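Local structure of phenylacetate-coenzyme A ligase (Bacteroides vulgatus, 3LAX) at residues A[85-89]-A[90-94]; A[12-16]-A[17-21]; A[64-67]-A[68-72]; A[56-59]-A[60-64]. The protein belongs to the AMP-binding enzyme family, and the crystallised fragment corresponds to its small, mixed alpha/beta C-terminal domain. All coordinates share one frame; numbering follows the deposited sequence.

Contact 1: A[85-89]-A[90-94]; sequences KLVPK and GALPK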
loop_
_atom_site.group_PDB
_atom_site.type_symbol
_atom_site.label_atom_id
_atom_site.label_comp_id
_atom_site.label_asym_id
_atom_site.label_seq_id
_atom_site.Cartn_x
_atom_site.Cartn_y
_atom_site.Cartn_z
ATOM N N LYS A 85 2.200 -3.156 4.985
ATOM C CA LYS A 85 1.659 -3.613 6.259
ATOM C C LYS A 85 0.302 -4.262 6.036
ATOM O O LYS A 85 -0.636 -3.608 5.575
ATOM C CB LYS A 85 1.516 -2.443 7.234
ATOM C CG LYS A 85 2.827 -1.769 7.603
ATOM C CD LYS A 85 2.609 -0.673 8.632
ATOM C CE LYS A 85 3.920 -0.026 9.029
ATOM N NZ LYS A 85 3.702 1.071 10.010
ATOM N N LEU A 86 0.195 -5.544 6.379
ATOM C CA LEU A 86 -1.073 -6.237 6.268
ATOM C C LEU A 86 -1.817 -6.016 7.578
ATOM O O LEU A 86 -1.247 -6.187 8.661
ATOM C CB LEU A 86 -0.857 -7.727 5.992
ATOM C CG LEU A 86 0.004 -7.946 4.741
ATOM C CD1 LEU A 86 0.118 -9.433 4.385
ATOM C CD2 LEU A 86 -0.509 -7.142 3.555
ATOM N N VAL A 87 -3.077 -5.615 7.471
ATOM C CA VAL A 87 -3.876 -5.257 8.632
ATOM C C VAL A 87 -5.144 -6.094 8.636
ATOM O O VAL A 87 -5.557 -6.615 7.596
ATOM C CB VAL A 87 -4.205 -3.738 8.656
ATOM C CG1 VAL A 87 -2.912 -2.916 8.654
ATOM C CG2 VAL A 87 -5.099 -3.340 7.482
ATOM N N PRO A 88 -5.766 -6.245 9.807
ATOM C CA PRO A 88 -6.953 -7.098 9.895
ATOM C C PRO A 88 -8.108 -6.593 9.042
ATOM O O PRO A 88 -8.226 -5.392 8.781
ATOM C CB PRO A 88 -7.337 -7.010 11.373
ATOM C CG PRO A 88 -6.084 -6.606 12.074
ATOM C CD PRO A 88 -5.358 -5.717 11.121
ATOM N N LYS A 89 -8.961 -7.511 8.611
ATOM C CA LYS A 89 -10.159 -7.124 7.895
ATOM C C LYS A 89 -10.931 -6.080 8.698
ATOM O O LYS A 89 -11.150 -6.243 9.906
ATOM C CB LYS A 89 -11.032 -8.349 7.632
ATOM C CG LYS A 89 -12.343 -8.028 6.944
ATOM C CD LYS A 89 -13.089 -9.291 6.615
ATOM C CE LYS A 89 -14.583 -9.049 6.483
ATOM N NZ LYS A 89 -15.303 -9.358 7.758
ATOM N N GLY A 90 -11.320 -4.997 8.031
ATOM C CA GLY A 90 -12.094 -3.943 8.668
ATOM C C GLY A 90 -11.274 -2.823 9.291
ATOM O O GLY A 90 -11.829 -1.817 9.724
ATOM N N ALA A 91 -9.953 -2.980 9.322
ATOM C CA ALA A 91 -9.099 -2.030 10.030
ATOM C C ALA A 91 -8.895 -0.686 9.319
ATOM O O ALA A 91 -8.404 0.254 9.929
ATOM C CB ALA A 91 -7.759 -2.663 10.370
ATOM N N LEU A 92 -9.263 -0.587 8.042
ATOM C CA LEU A 92 -9.069 0.674 7.310
ATOM C C LEU A 92 -10.389 1.426 7.169
ATOM O O LEU A 92 -11.440 0.808 7.047
ATOM C CB LEU A 92 -8.436 0.419 5.936
ATOM C CG LEU A 92 -7.044 -0.222 5.952
ATOM C CD1 LEU A 92 -6.566 -0.497 4.527
ATOM C CD2 LEU A 92 -6.017 0.629 6.701
ATOM N N PRO A 93 -10.346 2.767 7.204
ATOM C CA PRO A 93 -11.609 3.511 7.120
ATOM C C PRO A 93 -12.341 3.242 5.803
ATOM O O PRO A 93 -11.737 3.467 4.758
ATOM C CB PRO A 93 -11.157 4.975 7.175
ATOM C CG PRO A 93 -9.843 4.950 7.851
ATOM C CD PRO A 93 -9.198 3.635 7.510
ATOM N N LYS A 94 -13.583 2.747 5.853
ATOM C CA LYS A 94 -14.369 2.514 4.636
ATOM C C LYS A 94 -15.108 3.780 4.232
ATOM O O LYS A 94 -15.672 3.862 3.135
ATOM C CB LYS A 94 -15.394 1.388 4.821
ATOM C CG LYS A 94 -14.824 0.049 5.234
ATOM C CD LYS A 94 -13.877 -0.516 4.193
ATOM C CE LYS A 94 -13.193 -1.749 4.753
ATOM N NZ LYS A 94 -12.804 -1.528 6.178
#

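Contact 2: A[12-16]-A[17-21]; sequences VNIFP and IQIET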
loop_
_atom_site.group_PDB
_atom_site.type_symbol
_atom_site.label_atom_id
_atom_site.label_comp_id
_atom_site.label_asym_id
_atom_site.label_seq_id
_atom_site.Cartn_x
_atom_site.Cartn_y
_atom_site.Cartn_z
ATOM N N VAL A 12 10.048 10.401 -8.093
ATOM C CA VAL A 12 9.456 9.349 -8.915
ATOM C C VAL A 12 7.941 9.504 -9.021
ATOM O O VAL A 12 7.234 9.501 -8.007
ATOM C CB VAL A 12 9.788 7.938 -8.354
ATOM C CG1 VAL A 12 9.170 6.849 -9.225
ATOM C CG2 VAL A 12 11.302 7.746 -8.221
ATOM N N ASN A 13 7.439 9.640 -10.244
ATOM C CA ASN A 13 6.003 9.723 -10.464
ATOM C C ASN A 13 5.395 8.339 -10.342
ATOM O O ASN A 13 5.865 7.391 -10.967
ATOM C CB ASN A 13 5.683 10.290 -11.852
ATOM C CG ASN A 13 6.021 11.753 -11.977
ATOM O OD1 ASN A 13 5.282 12.517 -12.598
ATOM N ND2 ASN A 13 7.135 12.158 -11.386
ATOM N N ILE A 14 4.339 8.232 -9.549
ATOM C CA ILE A 14 3.675 6.959 -9.298
ATOM C C ILE A 14 2.166 7.101 -9.432
ATOM O O ILE A 14 1.582 8.032 -8.881
ATOM C CB ILE A 14 3.994 6.465 -7.873
ATOM C CG1 ILE A 14 5.489 6.181 -7.732
ATOM C CG2 ILE A 14 3.180 5.220 -7.522
ATOM C CD1 ILE A 14 5.919 5.944 -6.308
ATOM N N PHE A 15 1.539 6.181 -10.153
ATOM C CA PHE A 15 0.092 6.158 -10.257
ATOM C C PHE A 15 -0.447 5.126 -9.282
ATOM O O PHE A 15 -0.200 3.937 -9.441
ATOM C CB PHE A 15 -0.344 5.828 -11.684
ATOM C CG PHE A 15 -0.029 6.902 -12.661
ATOM C CD1 PHE A 15 -0.927 7.934 -12.885
ATOM C CD2 PHE A 15 1.175 6.899 -13.340
ATOM C CE1 PHE A 15 -0.639 8.938 -13.788
ATOM C CE2 PHE A 15 1.476 7.901 -14.244
ATOM C CZ PHE A 15 0.567 8.923 -14.464
ATOM N N PRO A 16 -1.177 5.585 -8.262
ATOM C CA PRO A 16 -1.686 4.666 -7.240
ATOM C C PRO A 16 -2.536 3.536 -7.817
ATOM O O PRO A 16 -2.607 2.467 -7.204
ATOM C CB PRO A 16 -2.518 5.573 -6.328
ATOM C CG PRO A 16 -1.921 6.945 -6.512
ATOM C CD PRO A 16 -1.498 6.994 -7.959
ATOM N N ILE A 17 -3.153 3.732 -8.977
ATOM C CA ILE A 17 -3.934 2.646 -9.550
ATOM C C ILE A 17 -3.052 1.404 -9.819
ATOM O O ILE A 17 -3.539 0.273 -9.772
ATOM C CB ILE A 17 -4.713 3.092 -10.823
ATOM C CG1 ILE A 17 -5.873 2.141 -11.104
ATOM C CG2 ILE A 17 -3.785 3.230 -12.031
ATOM C CD1 ILE A 17 -5.468 0.837 -11.728
ATOM N N GLN A 18 -1.767 1.616 -10.110
ATOM C CA GLN A 18 -0.758 0.560 -10.300
ATOM C C GLN A 18 -0.698 -0.357 -9.087
ATOM O O GLN A 18 -0.536 -1.572 -9.177
ATOM C CB GLN A 18 0.646 1.190 -10.433
ATOM C CG GLN A 18 0.919 2.086 -11.653
ATOM C CD GLN A 18 2.340 2.675 -11.651
ATOM O OE1 GLN A 18 3.298 2.041 -12.108
ATOM N NE2 GLN A 18 2.474 3.895 -11.148
ATOM N N ILE A 19 -0.732 0.278 -7.926
ATOM C CA ILE A 19 -0.634 -0.436 -6.660
ATOM C C ILE A 19 -1.916 -1.238 -6.441
ATOM O O ILE A 19 -1.875 -2.424 -6.101
ATOM C CB ILE A 19 -0.411 0.571 -5.519
ATOM C CG1 ILE A 19 0.992 1.192 -5.643
ATOM C CG2 ILE A 19 -0.603 -0.096 -4.157
ATOM C CD1 ILE A 19 1.222 2.433 -4.805
ATOM N N GLU A 20 -3.053 -0.582 -6.638
ATOM C CA GLU A 20 -4.353 -1.226 -6.503
ATOM C C GLU A 20 -4.442 -2.485 -7.356
ATOM O O GLU A 20 -4.876 -3.535 -6.895
ATOM C CB GLU A 20 -5.450 -0.242 -6.913
ATOM C CG GLU A 20 -6.856 -0.765 -6.793
ATOM C CD GLU A 20 -7.869 0.288 -7.200
ATOM O OE1 GLU A 20 -7.936 1.352 -6.541
ATOM O OE2 GLU A 20 -8.580 0.063 -8.192
ATOM N N THR A 21 -4.047 -2.375 -8.621
ATOM C CA THR A 21 -4.147 -3.501 -9.546
ATOM C C THR A 21 -3.365 -4.717 -9.057
ATOM O O THR A 21 -3.845 -5.862 -9.126
ATOM C CB THR A 21 -3.655 -3.081 -10.930
ATOM O OG1 THR A 21 -4.512 -2.045 -11.416
ATOM C CG2 THR A 21 -3.689 -4.259 -11.893
#

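Contact 3: A[64-67]-A[68-72]; sequences QALT and REITR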
loop_
_atom_site.group_PDB
_atom_site.type_symbol
_atom_site.label_atom_id
_atom_site.label_comp_id
_atom_site.label_asym_id
_atom_site.label_seq_id
_atom_site.Cartn_x
_atom_site.Cartn_y
_atom_site.Cartn_z
ATOM N N GLN A 64 4.336 -13.328 6.591
ATOM C CA GLN A 64 5.607 -12.718 6.203
ATOM C C GLN A 64 5.902 -12.939 4.727
ATOM O O GLN A 64 6.332 -12.020 4.036
ATOM C CB GLN A 64 6.769 -13.307 7.002
ATOM C CG GLN A 64 6.934 -12.805 8.413
ATOM C CD GLN A 64 8.138 -13.442 9.087
ATOM O OE1 GLN A 64 8.852 -12.796 9.850
ATOM N NE2 GLN A 64 8.380 -14.709 8.784
ATOM N N ALA A 65 5.698 -14.161 4.245
ATOM C CA ALA A 65 5.958 -14.474 2.835
ATOM C C ALA A 65 5.059 -13.642 1.932
ATOM O O ALA A 65 5.499 -13.120 0.899
ATOM C CB ALA A 65 5.740 -15.957 2.573
ATOM N N LEU A 66 3.798 -13.515 2.324
ATOM C CA LEU A 66 2.830 -12.711 1.586
ATOM C C LEU A 66 3.288 -11.254 1.543
ATOM O O LEU A 66 3.271 -10.622 0.483
ATOM C CB LEU A 66 1.449 -12.830 2.246
ATOM C CG LEU A 66 0.315 -11.954 1.720
ATOM C CD1 LEU A 66 0.064 -12.188 0.223
ATOM C CD2 LEU A 66 -0.954 -12.175 2.542
ATOM N N THR A 67 3.707 -10.724 2.685
ATOM C CA THR A 67 4.165 -9.341 2.767
ATOM C C THR A 67 5.356 -9.134 1.829
ATOM O O THR A 67 5.420 -8.140 1.095
ATOM C CB THR A 67 4.553 -8.977 4.217
ATOM O OG1 THR A 67 3.402 -9.097 5.061
ATOM C CG2 THR A 67 5.056 -7.534 4.291
ATOM N N ARG A 68 6.290 -10.082 1.834
ATOM C CA ARG A 68 7.482 -10.031 0.982
ATOM C C ARG A 68 7.101 -10.033 -0.495
ATOM O O ARG A 68 7.626 -9.236 -1.285
ATOM C CB ARG A 68 8.376 -11.231 1.302
ATOM C CG ARG A 68 9.579 -11.458 0.392
ATOM C CD ARG A 68 10.072 -12.913 0.595
ATOM N NE ARG A 68 11.397 -13.174 0.032
ATOM C CZ ARG A 68 11.959 -14.377 -0.054
ATOM N NH1 ARG A 68 11.313 -15.457 0.369
ATOM N NH2 ARG A 68 13.174 -14.504 -0.571
ATOM N N GLU A 69 6.187 -10.910 -0.883
ATOM C CA GLU A 69 5.796 -11.007 -2.288
ATOM C C GLU A 69 5.092 -9.739 -2.766
ATOM O O GLU A 69 5.343 -9.257 -3.877
ATOM C CB GLU A 69 4.910 -12.236 -2.514
ATOM C CG GLU A 69 4.389 -12.365 -3.945
ATOM C CD GLU A 69 5.486 -12.544 -4.998
ATOM O OE1 GLU A 69 6.671 -12.772 -4.660
ATOM O OE2 GLU A 69 5.142 -12.471 -6.188
ATOM N N ILE A 70 4.223 -9.177 -1.939
ATOM C CA ILE A 70 3.555 -7.920 -2.291
ATOM C C ILE A 70 4.591 -6.807 -2.462
ATOM O O ILE A 70 4.544 -6.025 -3.427
ATOM C CB ILE A 70 2.506 -7.512 -1.222
ATOM C CG1 ILE A 70 1.367 -8.538 -1.175
ATOM C CG2 ILE A 70 1.960 -6.109 -1.510
ATOM C CD1 ILE A 70 0.564 -8.543 0.133
ATOM N N THR A 71 5.532 -6.730 -1.526
ATOM C CA THR A 71 6.569 -5.700 -1.574
ATOM C C THR A 71 7.376 -5.799 -2.873
ATOM O O THR A 71 7.627 -4.795 -3.549
ATOM C CB THR A 71 7.503 -5.793 -0.357
ATOM O OG1 THR A 71 6.720 -5.694 0.839
ATOM C CG2 THR A 71 8.529 -4.662 -0.360
ATOM N N ARG A 72 7.768 -7.016 -3.221
ATOM C CA ARG A 72 8.534 -7.293 -4.433
ATOM C C ARG A 72 7.769 -6.840 -5.677
ATOM O O ARG A 72 8.298 -6.133 -6.535
ATOM C CB ARG A 72 8.783 -8.804 -4.495
ATOM C CG ARG A 72 9.869 -9.281 -5.435
ATOM C CD ARG A 72 10.372 -10.658 -4.975
ATOM N NE ARG A 72 9.360 -11.393 -4.213
ATOM C CZ ARG A 72 9.635 -12.312 -3.290
ATOM N NH1 ARG A 72 10.896 -12.603 -3.011
ATOM N NH2 ARG A 72 8.650 -12.940 -2.642
HETATM O O HOH W 1 7.424 -14.490 -0.483
#

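Contact 4: A[56-59]-A[60-64]; sequences FTDD and YGRLQ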
loop_
_atom_site.group_PDB
_atom_site.type_symbol
_atom_site.label_atom_id
_atom_site.label_comp_id
_atom_site.label_asym_id
_atom_site.label_seq_id
_atom_site.Cartn_x
_atom_site.Cartn_y
_atom_site.Cartn_z
ATOM N N PHE A 56 -8.197 -15.277 5.240
ATOM C CA PHE A 56 -6.794 -15.503 5.584
ATOM C C PHE A 56 -6.621 -15.671 7.090
ATOM O O PHE A 56 -6.787 -14.718 7.848
ATOM C CB PHE A 56 -5.880 -14.366 5.104
ATOM C CG PHE A 56 -4.416 -14.656 5.331
ATOM C CD1 PHE A 56 -3.655 -15.270 4.348
ATOM C CD2 PHE A 56 -3.820 -14.372 6.557
ATOM C CE1 PHE A 56 -2.312 -15.565 4.564
ATOM C CE2 PHE A 56 -2.476 -14.665 6.787
ATOM C CZ PHE A 56 -1.718 -15.261 5.786
ATOM N N THR A 57 -6.290 -16.883 7.527
ATOM C CA THR A 57 -6.005 -17.130 8.935
ATOM C C THR A 57 -4.738 -17.966 9.101
ATOM O O THR A 57 -4.583 -18.697 10.089
ATOM C CB THR A 57 -7.183 -17.839 9.625
ATOM O OG1 THR A 57 -7.446 -19.082 8.960
ATOM C CG2 THR A 57 -8.439 -16.967 9.581
ATOM N N ASP A 58 -3.826 -17.860 8.142
ATOM C CA ASP A 58 -2.606 -18.665 8.170
ATOM C C ASP A 58 -1.541 -18.106 9.111
ATOM O O ASP A 58 -1.650 -16.978 9.603
ATOM C CB ASP A 58 -2.038 -18.845 6.756
ATOM C CG ASP A 58 -2.853 -19.813 5.917
ATOM O OD1 ASP A 58 -3.741 -20.505 6.472
ATOM O OD2 ASP A 58 -2.596 -19.890 4.698
ATOM N N ASP A 59 -0.508 -18.908 9.357
ATOM C CA ASP A 59 0.504 -18.556 10.340
ATOM C C ASP A 59 1.383 -17.380 9.928
ATOM O O ASP A 59 1.363 -16.937 8.767
ATOM C CB ASP A 59 1.358 -19.782 10.698
ATOM C CG ASP A 59 2.186 -20.299 9.528
ATOM O OD1 ASP A 59 3.065 -19.554 9.042
ATOM O OD2 ASP A 59 1.968 -21.456 9.099
ATOM N N TYR A 60 2.154 -16.872 10.885
ATOM C CA TYR A 60 2.971 -15.683 10.657
ATOM C C TYR A 60 4.039 -15.912 9.592
ATOM O O TYR A 60 4.426 -14.974 8.888
ATOM C CB TYR A 60 3.602 -15.215 11.968
ATOM C CG TYR A 60 4.300 -13.883 11.872
ATOM C CD1 TYR A 60 3.621 -12.748 11.434
ATOM C CD2 TYR A 60 5.631 -13.752 12.234
ATOM C CE1 TYR A 60 4.260 -11.514 11.357
ATOM C CE2 TYR A 60 6.284 -12.525 12.152
ATOM C CZ TYR A 60 5.592 -11.409 11.717
ATOM O OH TYR A 60 6.238 -10.193 11.640
ATOM N N GLY A 61 4.506 -17.145 9.435
ATOM C CA GLY A 61 5.446 -17.444 8.367
ATOM C C GLY A 61 4.834 -17.131 7.012
ATOM O O GLY A 61 5.462 -16.510 6.142
ATOM N N ARG A 62 3.595 -17.559 6.826
ATOM C CA ARG A 62 2.859 -17.276 5.602
ATOM C C ARG A 62 2.559 -15.780 5.464
ATOM O O ARG A 62 2.657 -15.215 4.366
ATOM C CB ARG A 62 1.564 -18.087 5.574
ATOM C CG ARG A 62 1.800 -19.585 5.493
ATOM C CD ARG A 62 2.497 -19.965 4.192
ATOM N NE ARG A 62 3.545 -20.963 4.391
ATOM C CZ ARG A 62 4.849 -20.707 4.320
ATOM N NH1 ARG A 62 5.275 -19.482 4.048
ATOM N NH2 ARG A 62 5.732 -21.680 4.516
ATOM N N LEU A 63 2.208 -15.119 6.562
ATOM C CA LEU A 63 1.928 -13.686 6.510
ATOM C C LEU A 63 3.181 -12.938 6.057
ATOM O O LEU A 63 3.108 -12.018 5.206
ATOM C CB LEU A 63 1.469 -13.178 7.880
ATOM C CG LEU A 63 0.830 -11.789 7.891
ATOM C CD1 LEU A 63 -0.556 -11.884 7.301
ATOM C CD2 LEU A 63 0.756 -11.256 9.313
ATOM N N GLN A 64 4.336 -13.328 6.591
ATOM C CA GLN A 64 5.607 -12.718 6.203
ATOM C C GLN A 64 5.902 -12.939 4.727
ATOM O O GLN A 64 6.332 -12.020 4.036
ATOM C CB GLN A 64 6.769 -13.307 7.002
ATOM C CG GLN A 64 6.934 -12.805 8.413
ATOM C CD GLN A 64 8.138 -13.442 9.087
ATOM O OE1 GLN A 64 8.852 -12.796 9.850
ATOM N NE2 GLN A 64 8.380 -14.709 8.784
#

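Contact 1: A[85-89]-A[90-94]
Pro88 and Ala91 are the end positions of a type II beta turn. Their CA atoms stand 5.5 Å apart, and Ala91 N donates to Pro88 O over 3.0 Å with an N-H...O angle of 152°, the donor being tilted out of the carbonyl plane. Lys89 and Gly90 fill the two central places. Gly90 has a positive phi of 91°, a conformation in which a beta carbon would run into the carbonyl oxygen of Lys89, so glycine suits the third position of this turn type.

The turn begins with the residue that follows strand 83-87, an outermost strand of the four-stranded mixed sheet, and folds the chain back as it leaves that sheet. The turn and the residues after it are tied to the neighbouring strand 43-52 through Glu51, whose carboxylate accepts from Gly90 N and Leu92 N and also forms a salt bridge with Lys94.

Among the side chains, Val87 does most of the touching. With CG1 anti to the carbonyl carbon (chi1 -58°), CG2 falls between the backbone N and the carbonyl carbon, and from there meets Ala91 CB at 4.0 Å and Leu92 CG at 4.0 Å, the valine and leucine side chains crossing at about a right angle. Ala91 CB is also 4.0 Å from Pro88 CD, and it closes to 3.2 Å from Pro88 O, inside the bend. Lys89 instead sends its chain outward from the turn. Farther along, Lys94 curls back until its NZ donates to Leu92 O at 2.8 Å, in the carbonyl plane; this describes one of two modelled conformers of Lys94.

Contact 2: A[12-16]-A[17-21]
Phe15 and Gln18 open the set of backbone hydrogen bonds that turns strand 12-14 into helix 16-24. Gln18 N donates to Phe15 O over 2.9 Å, meeting it from above the carbonyl plane with an N-H...O angle of 143°. The next acceptor, Pro16 O, receives Glu20 N at 3.1 Å on a straighter path (169°), nearly in line with the carbonyl, and Ile19 N adds a weak bond at 3.0 Å.

Close packing accompanies these bonds. In the conformer described, one of two, the extended Gln18 side chain runs back alongside the Phe15 backbone, its CG 3.1 Å from Phe15 O and 3.9 Å from Phe15 CB; CG lies anti to its own carbonyl carbon (chi1 -65°), which directs the chain toward the preceding strand.

Apolar contacts are looser: Ile14 CG2, in one of two modelled conformers, is 4.4 Å from Ile19 CD1, and Phe15 CB is 4.3 Å from Ile17 CG2. Ile14 and Ile19 both continue onto Ile78 of helix 60-78, while Pro16 and Ile19 pack on Ile35 of strand 32-40.

The arrangement is a strand-to-helix junction with proline at the start of the helix, where its missing N-H costs no helical bond.

Contact 3: A[64-67]-A[68-72]
Thr67 O is gripped by two donors of Thr71: the backbone N at 3.0 Å and the hydroxyl OG1 at 2.8 Å, which arrive from opposite faces of the carbonyl plane. OG1 gets there because it stands anti to the carbonyl carbon of Thr71 (chi1 -57°), which swings the hydroxyl back along the helix. One turn earlier Thr67 OG1 pairs with Leu63 O in the same manner.

On the buried side Leu66 CD1 meets Ile70 CD1 at 3.7 Å, the two side chains approaching at a slant, and Ile70 CD1 also rests 3.4 Å from Leu66 O. This pair faces strand 83-87 and Phe26: Leu66 touches Leu86, and Ile70 touches Val84. These contacts seat helix 60-78, the helix of the beta-alpha-beta unit 43-52, 60-78, 83-87, against strand 83-87.

The outer side is polar. Ala65 O, already bonded to Glu69 N at 2.9 Å, accepts a hydrogen bond from a water at 2.7 Å, and that water accepts weakly from Arg72 NH2. In the conformer described, one of two, Arg72 NH2 makes a salt bridge to Glu69 OE1 at 2.8 Å, though its hydrogen-bond geometry is weak, while Gln73 holds Glu69 OE2. Thr67 O thus has its two donors within the helix, and the Glu69 carboxylate would probably offset part of the positive charge that Arg68 and Arg72 bring to this side.

Contact 4: A[56-59]-A[60-64]
The CE2 end of the Phe56 ring meets Leu63, with CE2 3.4 Å from Leu63 CD1 and CZ 3.9 Å from the same methyl; the approach is oblique, and belongs to one of two modelled conformers of Leu63. The ring sits beside the first turn of helix 60-78, where Asp59 is the N-cap residue, and so gives that turn an apolar flank beside its polar cap.

Two oxygens of Asp59 serve that first turn. Its backbone O accepts from Leu63 N at 3.0 Å, in the carbonyl plane, with an N-H...O angle of 156°: this is a regular helical bond. The side chain supplies the capping bond, Arg62 N donating to OD1 over 3.0 Å at 155°. The hydrogen bond reaches OD1 from above the carboxylate plane. With chi1 at 65°, CG sits between the backbone N and the carbonyl carbon, and this torsion carries the carboxylate over the first-turn amides; Gly61 N is another close neighbour of OD1. A carboxylate at a helix N terminus is probably favoured by the helix dipole as well.

Arg62 runs beside Asp59, the two side chains pointing the same way, yet its charged end bends off. NE stays 4.9 Å from Asp59 OD1, too far for a salt bridge. It is the aliphatic root of Arg62 that makes contact, its CB 3.9 Å from Asp58 CB. On one face of the Phe56 ring, displaced toward the rim, Asp58 N stands 3.7 Å above the plane.

From the N terminus, contact 2 comes first, where strand 12-14 bends directly into helix 16-24. Contact 4 then caps the start of helix 60-78 after strand 43-52, and contact 3 continues along the same helix, the two sharing Gln64. Contact 1 follows at the end of strand 83-87. Each closes only a local turn, and they run in series, neither nesting nor crossing. Leu86 ties three of them together: its CD1 packs 3.4 Å from Thr67 OG1 of contact 3 and 3.9 Å from Leu63 CD1 of contact 4, joining helix and sheet. Contact 2 stands apart, its centre about 26 Å from that of contact 4, across the chain's centre.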